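Local structure of adenylation domain (Streptomyces sp., 5N9X) at residues A[94-99]-A[108-113]. The protein is an adenylation domain of the ANL superfamily of AMP-binding enzymes, with ATP and threonine bound in its pockets. Residues are numbered along the deposited sequence; the frame is centred on the assembly and turned at random.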
# COMPACT_ATOMS: atom_id res chain seq x y z
N ALA A 94 1.46 -6.99 18.73
CA ALA A 94 1.31 -6.59 17.34
C ALA A 94 -0.16 -6.64 16.98
O ALA A 94 -0.89 -7.52 17.46
CB ALA A 94 2.12 -7.50 16.42
N TYR A 95 -0.61 -5.70 16.15
CA TYR A 95 -1.97 -5.81 15.62
C TYR A 95 -1.98 -6.44 14.23
O TYR A 95 -1.08 -6.23 13.42
CB TYR A 95 -2.69 -4.46 15.63
CG TYR A 95 -2.25 -3.45 14.58
CD1 TYR A 95 -1.15 -2.64 14.79
CD2 TYR A 95 -2.97 -3.29 13.42
CE1 TYR A 95 -0.76 -1.73 13.86
CE2 TYR A 95 -2.60 -2.40 12.49
CZ TYR A 95 -1.49 -1.61 12.70
OH TYR A 95 -1.11 -0.68 11.76
N VAL A 96 -3.00 -7.26 14.01
CA VAL A 96 -3.19 -8.00 12.78
C VAL A 96 -4.51 -7.56 12.18
O VAL A 96 -5.57 -8.10 12.52
CB VAL A 96 -3.19 -9.52 13.04
CG1 VAL A 96 -3.36 -10.30 11.72
CG2 VAL A 96 -1.89 -9.91 13.73
N PRO A 97 -4.46 -6.56 11.29
CA PRO A 97 -5.71 -5.94 10.84
C PRO A 97 -6.50 -6.82 9.89
O PRO A 97 -5.91 -7.50 9.07
CB PRO A 97 -5.24 -4.67 10.11
CG PRO A 97 -3.86 -4.98 9.66
CD PRO A 97 -3.27 -5.97 10.66
N LEU A 98 -7.81 -6.81 10.03
CA LEU A 98 -8.69 -7.57 9.17
C LEU A 98 -9.63 -6.55 8.56
O LEU A 98 -10.38 -5.89 9.28
CB LEU A 98 -9.48 -8.62 9.96
CG LEU A 98 -8.67 -9.61 10.80
CD1 LEU A 98 -9.56 -10.58 11.56
CD2 LEU A 98 -7.74 -10.36 9.89
N ASP A 99 -9.57 -6.39 7.25
CA ASP A 99 -10.47 -5.43 6.65
C ASP A 99 -11.86 -6.06 6.58
O ASP A 99 -11.99 -7.21 6.18
CB ASP A 99 -10.01 -5.02 5.26
CG ASP A 99 -10.83 -3.88 4.72
OD1 ASP A 99 -11.98 -4.14 4.35
OD2 ASP A 99 -10.34 -2.73 4.66
N ALA A 108 -10.91 -15.94 8.62
CA ALA A 108 -10.76 -17.23 9.26
C ALA A 108 -9.37 -17.79 9.07
O ALA A 108 -8.81 -18.36 9.99
CB ALA A 108 -11.80 -18.20 8.75
N PHE A 109 -8.81 -17.61 7.88
CA PHE A 109 -7.48 -18.12 7.60
C PHE A 109 -6.39 -17.35 8.31
O PHE A 109 -5.46 -17.95 8.85
CB PHE A 109 -7.16 -18.10 6.12
CG PHE A 109 -5.73 -18.44 5.83
CD1 PHE A 109 -5.28 -19.75 5.93
CD2 PHE A 109 -4.82 -17.44 5.49
CE1 PHE A 109 -3.97 -20.07 5.68
CE2 PHE A 109 -3.50 -17.76 5.24
CZ PHE A 109 -3.07 -19.07 5.34
N ILE A 110 -6.49 -16.03 8.24
CA ILE A 110 -5.53 -15.14 8.87
C ILE A 110 -5.58 -15.27 10.39
O ILE A 110 -4.53 -15.33 11.04
CB ILE A 110 -5.78 -13.65 8.49
CG1 ILE A 110 -5.37 -13.40 7.04
CG2 ILE A 110 -5.02 -12.71 9.41
CD1 ILE A 110 -6.10 -12.25 6.43
N VAL A 111 -6.79 -15.31 10.95
CA VAL A 111 -6.94 -15.51 12.39
C VAL A 111 -6.14 -16.74 12.85
O VAL A 111 -5.38 -16.67 13.83
CB VAL A 111 -8.42 -15.69 12.82
CG1 VAL A 111 -8.50 -16.22 14.26
CG2 VAL A 111 -9.19 -14.38 12.67
N THR A 112 -6.29 -17.84 12.12
CA THR A 112 -5.57 -19.08 12.44
C THR A 112 -4.08 -19.03 12.06
O THR A 112 -3.23 -19.47 12.84
CB THR A 112 -6.20 -20.30 11.74
OG1 THR A 112 -7.63 -20.28 11.93
CG2 THR A 112 -5.63 -21.58 12.27
N ASP A 113 -3.75 -18.49 10.88
CA ASP A 113 -2.34 -18.40 10.47
C ASP A 113 -1.52 -17.53 11.41
O ASP A 113 -0.39 -17.84 11.74
CB ASP A 113 -2.22 -17.87 9.03
CG ASP A 113 -0.80 -18.02 8.46
OD1 ASP A 113 -0.32 -19.17 8.33
OD2 ASP A 113 -0.17 -17.00 8.14
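Ala108 O is gripped by two donors of Thr112 on the outer side of the helix whose Ile110 packs on Val96 and Leu98, and whose Val111 packs on Leu98: OG1 of Thr112 lies 3.0 Å from Ala108 O, almost in line with the carbonyl (168°), whereas the backbone N of Thr112 adds a weak bond to the same oxygen. Across the contact itself everything is apolar. Ile110 CG2 is the shared point, meeting Leu98 CD2 at 3.6 Å and Val96 CG1 at 3.7 Å, and the isoleucine side chain points the opposite way to each and slides past both. Strand 94-97 and helix 104-114 form the first two elements of a beta-alpha-beta crossover, which returns to the same parallel sheet at strand 118-121, with strand 70-74 between the two. Val96 presents CG1 to the helix because that methyl stands anti to its backbone N (chi1 -179°). The other branch of Leu98 reaches the next helix residue: CD1 approaches Val111 CG2 at 4.0 Å, the two side chains crossing nearly at right angles. Beyond the contact, Ile110 also touches Tyr166 of strand 161-167, whose hydroxyl is hydrogen-bonded to Asp113 OD2, while Asp113 OD1 forms a salt bridge with Arg378.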